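Side-chain contacts in member of DUF4221 family (Bacteroides vulgatus, PDB 3S9J), which is of unknown function but folds as a six-bladed beta-propeller, and is seen with bound sodium ions: residues I93-N98 with S104-Q109; N256-L261 with S294-P299. All coordinates share one frame; numbering follows the deposited sequence.

Overall arrangement
Contact 1 and contact 2 share no element: the first lies inside one four-stranded blade of the propeller, the second joins the helix 255-263 to the long loop between strands 278-284 and 304-309. Their centres are 32 Å apart and they do not touch, contact 1 being complete along the chain before contact 2 begins. Place in the fold sets their chemistry. In contact 1, where every touching residue is buried, backbone hydrogen bonds set the register of two strands, and aliphatic side chains, two serines and a glutamine pack beside them. Contact 2 is a smaller surface contact without a hydrogen bond across it, resting on van der Waals packing of isoleucine, proline and tyrosine.

Contact 1 (I93-N98 with S104-Q109); sequences ILVAQN and SSINSQ. With FMT (formic acid), chain I.
Ile93 and Val95 pair with Ile106 and Ser104 in the hairpin of the two middle strands of an antiparallel propeller blade. Four backbone hydrogen bonds set the register: Ile93 and Ile106 exchange two, Val95 and Ser104 two more, including Val95 N to Ser104 O at 2.8 Å. Between these lies the non-hydrogen-bonded pair Leu94-Ser105.

Apolar contacts lie on both faces. Branched side chains suit the extended backbone: CG1 of Ile106, between its backbone N and carbonyl carbon (chi1 65°), comes to 3.8 Å from Ile93 CB and carries CD1 to 4.1 Å from Val95 CG1, the latter two side chains crossing nearly at right angles. On the other face, Leu94 CD2 lies 3.8 Å from Ser105 CB, small enough to fit beside leucine.

Polar side chains add to these. Gln97 NE2 gives Ser104 OG a weak, bent bond of 2.9 Å; Gln97 OE1 bonds to Ala80 N, and Ser104 OG to Asn115 OD1. Asn107 OD1 accepts from Gln109 N, an Asx turn, and from Glu111 N; an alanine here would probably leave both amides without their acceptor. Asn107 ND2 meets O2 of a formic acid, probably from the crystallisation liquor, at 2.7 Å and 170°.

Contact 2 (N256-L261 with S294-P299); sequences NAIIKL and SPYETP
Ile259 packs on Pro295, and Ile258 touches both Pro295 O and Tyr296. The closest apolar approach is CG1 of Ile259 to CB of Pro295, 3.6 Å, with the isoleucine chain slanting across the proline. With its CG1 beside the backbone N (chi1 -72°), Ile259 turns this methylene to the proline ring. Proline suits the spot because its compact, rigid ring offers a hydrocarbon surface to the helix without any amide hydrogen to satisfy.

Ile258 uses its other branch. Its CG2 methyl, anti to the backbone N, comes to 3.4 Å from Pro295 O and to 3.7 Å from Tyr296 CD1, so one methyl touches both the carbonyl oxygen and the ring. Beta-branching makes isoleucine apt here, since it supplies a methyl close to the helix backbone.

The tyrosine side is looser. Tyr296 points its CB away from the helix, and the ring swings back so that CD1 and CE1 meet Ile258 CG2 obliquely. These contacts belong to one of two modelled conformers, and the residue remains exposed, as a phenol at the surface can be. The loop has its own ST turn, in which Tyr296 N donates to Ser294 OG at 3.0 Å.

The loop touches helix 255-263 toward both ends: Ile255 also meets Pro295 and Tyr296, while Asn262 bonds to the carbonyl oxygen of Glu297. Along the chain the helix precedes strand 266-273, one edge strand of the four-stranded blade that also holds 278-284 and 304-309.

Contact 1 (I93-N98 with S104-Q109)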
ATOM      1  N   ILE A  93     -14.423 -10.344   4.596  1.00 22.73           N
ATOM      2  CA  ILE A  93     -13.133 -10.021   3.984  1.00 20.86           C
ATOM      3  C   ILE A  93     -13.327  -9.968   2.476  1.00 21.90           C
ATOM      4  O   ILE A  93     -13.974 -10.838   1.903  1.00 22.06           O
ATOM      5  CB  ILE A  93     -12.066 -11.090   4.354  1.00 20.85           C
ATOM      6  CG1 ILE A  93     -11.661 -10.964   5.832  1.00 23.24           C
ATOM      7  CG2 ILE A  93     -10.783 -10.976   3.423  1.00 18.74           C
ATOM      8  CD1 ILE A  93     -10.993 -12.258   6.417  1.00 23.39           C
ATOM      9  N   LEU A  94     -12.740  -8.958   1.842  1.00 20.47           N
ATOM     10  CA  LEU A  94     -12.758  -8.846   0.398  1.00 21.84           C
ATOM     11  C   LEU A  94     -11.382  -9.265  -0.144  1.00 21.23           C
ATOM     12  O   LEU A  94     -10.353  -8.886   0.404  1.00 20.31           O
ATOM     13  CB  LEU A  94     -13.107  -7.420  -0.015  1.00 21.65           C
ATOM     14  CG  LEU A  94     -14.604  -7.073   0.144  1.00 23.04           C
ATOM     15  CD1 LEU A  94     -14.840  -5.565  -0.012  1.00 29.24           C
ATOM     16  CD2 LEU A  94     -15.413  -7.887  -0.877  1.00 28.29           C
ATOM     17  N   VAL A  95     -11.394 -10.057  -1.213  1.00 20.55           N
ATOM     18  CA  VAL A  95     -10.146 -10.514  -1.800  0.50 19.57           C
ATOM     19  C   VAL A  95     -10.127 -10.202  -3.286  1.00 21.52           C
ATOM     20  O   VAL A  95     -11.138 -10.262  -3.978  1.00 20.93           O
ATOM     21  CB  VAL A  95      -9.829 -12.028  -1.567  0.50 18.81           C
ATOM     22  CG1 VAL A  95      -9.879 -12.397  -0.043  0.50 19.54           C
ATOM     23  CG2 VAL A  95     -10.759 -12.926  -2.393  0.50 20.89           C
ATOM     24  N   ALA A  96      -8.947  -9.817  -3.747  1.00 19.96           N
ATOM     25  CA  ALA A  96      -8.702  -9.446  -5.150  1.00 20.12           C
ATOM     26  C   ALA A  96      -8.065 -10.636  -5.868  1.00 21.43           C
ATOM     27  O   ALA A  96      -7.103 -11.238  -5.375  1.00 21.42           O
ATOM     28  CB  ALA A  96      -7.776  -8.230  -5.261  1.00 21.27           C
ATOM     29  N   GLN A  97      -8.610 -10.967  -7.038  1.00 20.84           N
ATOM     30  CA  GLN A  97      -8.083 -12.047  -7.865  1.00 21.04           C
ATOM     31  C   GLN A  97      -7.839 -11.486  -9.261  1.00 21.61           C
ATOM     32  O   GLN A  97      -8.573 -11.773 -10.225  1.00 22.96           O
ATOM     33  CB  GLN A  97      -9.015 -13.252  -7.862  1.00 22.05           C
ATOM     34  CG  GLN A  97      -9.434 -13.746  -6.480  1.00 21.50           C
ATOM     35  CD  GLN A  97     -10.112 -15.048  -6.524  1.00 23.61           C
ATOM     36  OE1 GLN A  97      -9.489 -16.068  -6.827  1.00 24.64           O
ATOM     37  NE2 GLN A  97     -11.410 -15.051  -6.236  1.00 22.30           N
ATOM     38  N   ASN A  98      -6.813 -10.653  -9.340  1.00 21.81           N
ATOM     39  CA  ASN A  98      -6.437 -10.001 -10.599  1.00 24.36           C
ATOM     40  C   ASN A  98      -6.439 -10.904 -11.827  1.00 24.72           C
ATOM     41  O   ASN A  98      -7.010 -10.539 -12.864  1.00 25.62           O
ATOM     42  CB  ASN A  98      -5.083  -9.355 -10.457  1.00 25.78           C
ATOM     43  CG  ASN A  98      -4.625  -8.652 -11.729  1.00 29.37           C
ATOM     44  OD1 ASN A  98      -5.043  -7.556 -12.004  1.00 32.00           O
ATOM     45  ND2 ASN A  98      -3.727  -9.292 -12.488  1.00 28.77           N
ATOM     46  N   SER A 104     -13.834 -11.162  -4.648  1.00 22.82           N
ATOM     47  CA  SER A 104     -14.675 -12.102  -3.888  1.00 21.64           C
ATOM     48  C   SER A 104     -14.807 -11.672  -2.425  1.00 22.51           C
ATOM     49  O   SER A 104     -13.874 -11.098  -1.858  1.00 23.99           O
ATOM     50  CB  SER A 104     -14.132 -13.530  -3.926  1.00 23.92           C
ATOM     51  OG  SER A 104     -13.976 -14.046  -5.239  1.00 23.39           O
ATOM     52  N   SER A 105     -15.969 -11.924  -1.824  1.00 21.19           N
ATOM     53  CA  SER A 105     -16.135 -11.761  -0.393  1.00 21.96           C
ATOM     54  C   SER A 105     -16.132 -13.128   0.250  1.00 23.04           C
ATOM     55  O   SER A 105     -16.652 -14.099  -0.299  1.00 22.76           O
ATOM     56  CB  SER A 105     -17.398 -10.990  -0.044  1.00 24.05           C
ATOM     57  OG  SER A 105     -18.511 -11.618  -0.651  1.00 23.45           O
ATOM     58  N   ILE A 106     -15.459 -13.211   1.393  1.00 22.42           N
ATOM     59  CA  ILE A 106     -15.377 -14.456   2.159  1.00 23.19           C
ATOM     60  C   ILE A 106     -15.678 -14.205   3.615  1.00 22.68           C
ATOM     61  O   ILE A 106     -15.595 -13.067   4.098  1.00 22.98           O
ATOM     62  CB  ILE A 106     -13.997 -15.154   2.014  1.00 22.48           C
ATOM     63  CG1 ILE A 106     -12.859 -14.329   2.614  1.00 19.52           C
ATOM     64  CG2 ILE A 106     -13.676 -15.437   0.561  1.00 22.63           C
ATOM     65  CD1 ILE A 106     -11.513 -15.079   2.642  1.00 21.91           C
ATOM     66  N   ASN A 107     -16.068 -15.268   4.326  1.00 24.04           N
ATOM     67  CA  ASN A 107     -16.192 -15.170   5.793  1.00 25.88           C
ATOM     68  C   ASN A 107     -14.926 -15.667   6.522  1.00 24.27           C
ATOM     69  O   ASN A 107     -13.917 -15.991   5.881  1.00 25.52           O
ATOM     70  CB  ASN A 107     -17.458 -15.877   6.287  1.00 27.20           C
ATOM     71  CG  ASN A 107     -17.437 -17.374   6.073  1.00 28.49           C
ATOM     72  OD1 ASN A 107     -16.381 -17.970   5.917  1.00 24.11           O
ATOM     73  ND2 ASN A 107     -18.629 -18.000   6.069  1.00 28.72           N
ATOM     74  N   SER A 108     -14.979 -15.720   7.863  1.00 25.33           N
ATOM     75  CA  SER A 108     -13.813 -16.060   8.678  0.50 25.85           C
ATOM     76  C   SER A 108     -13.412 -17.522   8.538  1.00 26.15           C
ATOM     77  O   SER A 108     -12.359 -17.911   9.004  1.00 26.96           O
ATOM     78  CB  SER A 108     -14.083 -15.735  10.155  0.50 28.54           C
ATOM     79  OG  SER A 108     -15.213 -16.442  10.645  0.50 27.66           O
ATOM     80  N   GLN A 109     -14.275 -18.321   7.920  1.00 25.15           N
ATOM     81  CA  GLN A 109     -13.993 -19.726   7.658  0.50 26.40           C
ATOM     82  C   GLN A 109     -13.485 -19.924   6.229  1.00 27.47           C
ATOM     83  O   GLN A 109     -13.299 -21.065   5.765  1.00 28.15           O
ATOM     84  CB  GLN A 109     -15.255 -20.563   7.942  0.50 29.14           C
ATOM     85  CG  GLN A 109     -15.698 -20.541   9.420  0.50 31.97           C
ATOM     86  CD  GLN A 109     -16.449 -19.264   9.827  0.50 34.52           C
ATOM     87  OE1 GLN A 109     -17.407 -18.839   9.166  0.50 33.24           O
ATOM     88  NE2 GLN A 109     -16.015 -18.654  10.933  0.50 36.50           N
TER
HETATM   89  C   FMT I 407     -21.434 -15.712   5.824  1.00 64.59           C
HETATM   90  O1  FMT I 407     -21.241 -14.637   6.410  1.00 64.43           O
HETATM   91  O2  FMT I 407     -21.074 -16.788   6.300  1.00 63.59           O

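Contact 2 (N256-L261 with S294-P299)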
ATOM      1  N   ASN A 256      17.422  -1.051 -17.677  1.00 35.23           N
ATOM      2  CA  ASN A 256      17.890   0.257 -17.231  0.50 36.04           C
ATOM      3  C   ASN A 256      16.713   1.113 -16.701  1.00 36.20           C
ATOM      4  O   ASN A 256      16.798   1.822 -15.686  1.00 33.79           O
ATOM      5  CB  ASN A 256      18.581   0.952 -18.424  0.50 38.05           C
ATOM      6  CG  ASN A 256      19.629   0.047 -19.146  0.50 44.54           C
ATOM      7  OD1 ASN A 256      20.827   0.214 -18.940  0.50 53.85           O
ATOM      8  ND2 ASN A 256      19.167  -0.885 -20.009  0.50 32.83           N
ATOM      9  N   ALA A 257      15.589   1.038 -17.428  1.00 35.24           N
ATOM     10  CA  ALA A 257      14.378   1.760 -17.015  1.00 34.32           C
ATOM     11  C   ALA A 257      13.860   1.300 -15.651  1.00 31.74           C
ATOM     12  O   ALA A 257      13.426   2.114 -14.828  1.00 31.78           O
ATOM     13  CB  ALA A 257      13.288   1.634 -18.074  1.00 35.87           C
ATOM     14  N   ILE A 258      13.917  -0.010 -15.401  1.00 30.85           N
ATOM     15  CA  ILE A 258      13.488  -0.607 -14.168  1.00 29.08           C
ATOM     16  C   ILE A 258      14.481  -0.250 -13.034  1.00 28.14           C
ATOM     17  O   ILE A 258      14.072   0.066 -11.920  1.00 27.62           O
ATOM     18  CB  ILE A 258      13.419  -2.166 -14.306  1.00 32.32           C
ATOM     19  CG1 ILE A 258      12.434  -2.579 -15.432  1.00 40.40           C
ATOM     20  CG2 ILE A 258      13.075  -2.838 -13.007  1.00 28.63           C
ATOM     21  CD1 ILE A 258      11.176  -1.788 -15.465  1.00 44.38           C
ATOM     22  N   ILE A 259      15.769  -0.311 -13.356  1.00 28.67           N
ATOM     23  CA  ILE A 259      16.812  -0.021 -12.361  1.00 28.66           C
ATOM     24  C   ILE A 259      16.682   1.440 -11.861  1.00 27.18           C
ATOM     25  O   ILE A 259      16.722   1.680 -10.655  1.00 28.03           O
ATOM     26  CB  ILE A 259      18.193  -0.290 -12.930  1.00 31.60           C
ATOM     27  CG1 ILE A 259      18.411  -1.816 -13.056  1.00 30.56           C
ATOM     28  CG2 ILE A 259      19.293   0.290 -11.986  1.00 29.48           C
ATOM     29  CD1 ILE A 259      19.593  -2.198 -13.934  1.00 30.60           C
ATOM     30  N   LYS A 260      16.472   2.349 -12.792  1.00 27.56           N
ATOM     31  CA  LYS A 260      16.382   3.781 -12.470  1.00 28.18           C
ATOM     32  C   LYS A 260      15.232   4.024 -11.522  1.00 28.67           C
ATOM     33  O   LYS A 260      15.382   4.712 -10.509  1.00 28.57           O
ATOM     34  CB  LYS A 260      16.272   4.626 -13.724  1.00 29.75           C
ATOM     35  CG  LYS A 260      17.606   4.806 -14.435  1.00 34.43           C
ATOM     36  CD  LYS A 260      17.554   5.818 -15.542  1.00 49.38           C
ATOM     37  CE  LYS A 260      16.794   5.311 -16.757  1.00 50.74           C
ATOM     38  NZ  LYS A 260      17.141   6.084 -18.005  1.00 57.22           N
ATOM     39  N   LEU A 261      14.076   3.423 -11.811  1.00 29.03           N
ATOM     40  CA  LEU A 261      12.951   3.567 -10.903  1.00 28.27           C
ATOM     41  C   LEU A 261      13.189   2.983  -9.534  1.00 26.07           C
ATOM     42  O   LEU A 261      12.746   3.539  -8.536  1.00 25.19           O
ATOM     43  CB  LEU A 261      11.679   2.966 -11.495  1.00 30.30           C
ATOM     44  CG  LEU A 261      11.059   3.770 -12.626  1.00 33.37           C
ATOM     45  CD1 LEU A 261      10.070   2.883 -13.442  1.00 35.27           C
ATOM     46  CD2 LEU A 261      10.348   4.998 -12.078  1.00 35.30           C
ATOM     47  N   SER A 294      19.302  -7.202  -7.056  1.00 30.88           N
ATOM     48  CA  SER A 294      18.224  -7.349  -8.024  1.00 31.40           C
ATOM     49  C   SER A 294      17.635  -6.033  -8.511  1.00 30.29           C
ATOM     50  O   SER A 294      17.305  -5.168  -7.699  1.00 33.43           O
ATOM     51  CB  SER A 294      17.063  -8.180  -7.417  1.00 33.91           C
ATOM     52  OG  SER A 294      15.933  -8.024  -8.245  1.00 40.40           O
ATOM     53  N   PRO A 295      17.399  -5.895  -9.819  1.00 29.66           N
ATOM     54  CA  PRO A 295      16.754  -4.731 -10.373  1.00 30.35           C
ATOM     55  C   PRO A 295      15.279  -4.598 -10.035  1.00 32.77           C
ATOM     56  O   PRO A 295      14.724  -3.516 -10.169  1.00 33.55           O
ATOM     57  CB  PRO A 295      16.910  -4.909 -11.883  1.00 36.96           C
ATOM     58  CG  PRO A 295      17.470  -6.267 -12.080  1.00 35.77           C
ATOM     59  CD  PRO A 295      17.757  -6.902 -10.834  1.00 35.84           C
ATOM     60  N   TYR A 296      14.682  -5.703  -9.581  1.00 30.93           N
ATOM     61  CA  TYR A 296      13.231  -5.761  -9.482  0.50 31.38           C
ATOM     62  C   TYR A 296      12.712  -5.478  -8.064  1.00 31.66           C
ATOM     63  O   TYR A 296      11.509  -5.354  -7.857  1.00 34.24           O
ATOM     64  CB  TYR A 296      12.728  -7.102 -10.041  0.50 30.72           C
ATOM     65  CG  TYR A 296      12.873  -7.189 -11.553  0.50 18.85           C
ATOM     66  CD1 TYR A 296      12.169  -6.342 -12.382  0.50 21.53           C
ATOM     67  CD2 TYR A 296      13.699  -8.115 -12.137  0.50 27.53           C
ATOM     68  CE1 TYR A 296      12.299  -6.403 -13.749  0.50 23.79           C
ATOM     69  CE2 TYR A 296      13.836  -8.180 -13.491  0.50 18.48           C
ATOM     70  CZ  TYR A 296      13.130  -7.332 -14.296  0.50 23.06           C
ATOM     71  OH  TYR A 296      13.253  -7.410 -15.673  0.50 28.78           O
ATOM     72  N   GLU A 297      13.597  -5.322  -7.097  1.00 29.68           N
ATOM     73  CA  GLU A 297      13.133  -5.035  -5.735  1.00 30.69           C
ATOM     74  C   GLU A 297      13.959  -3.929  -5.096  1.00 27.79           C
ATOM     75  O   GLU A 297      15.124  -3.719  -5.471  1.00 27.90           O
ATOM     76  CB  GLU A 297      13.192  -6.306  -4.877  1.00 34.29           C
ATOM     77  CG  GLU A 297      12.218  -7.443  -5.332  1.00 40.55           C
ATOM     78  CD  GLU A 297      10.694  -7.112  -5.215  1.00 38.67           C
ATOM     79  OE1 GLU A 297      10.289  -6.318  -4.325  1.00 38.96           O
ATOM     80  OE2 GLU A 297       9.898  -7.702  -5.988  1.00 45.41           O
ATOM     81  N   THR A 298      13.364  -3.229  -4.142  1.00 24.28           N
ATOM     82  CA  THR A 298      14.070  -2.184  -3.409  1.00 25.32           C
ATOM     83  C   THR A 298      15.264  -2.796  -2.680  1.00 25.09           C
ATOM     84  O   THR A 298      15.156  -3.848  -1.974  1.00 23.12           O
ATOM     85  CB  THR A 298      13.139  -1.456  -2.422  1.00 25.57           C
ATOM     86  OG1 THR A 298      12.016  -0.928  -3.146  1.00 25.84           O
ATOM     87  CG2 THR A 298      13.911  -0.341  -1.657  1.00 25.04           C
ATOM     88  N   PRO A 299      16.448  -2.197  -2.866  1.00 23.63           N
ATOM     89  CA  PRO A 299      17.615  -2.747  -2.217  1.00 24.74           C
ATOM     90  C   PRO A 299      17.513  -2.729  -0.704  1.00 23.25           C
ATOM     91  O   PRO A 299      16.947  -1.798  -0.130  1.00 23.20           O
ATOM     92  CB  PRO A 299      18.747  -1.772  -2.648  1.00 25.49           C
ATOM     93  CG  PRO A 299      18.282  -1.218  -3.904  1.00 28.88           C
ATOM     94  CD  PRO A 299      16.803  -1.091  -3.782  1.00 26.21           C
TER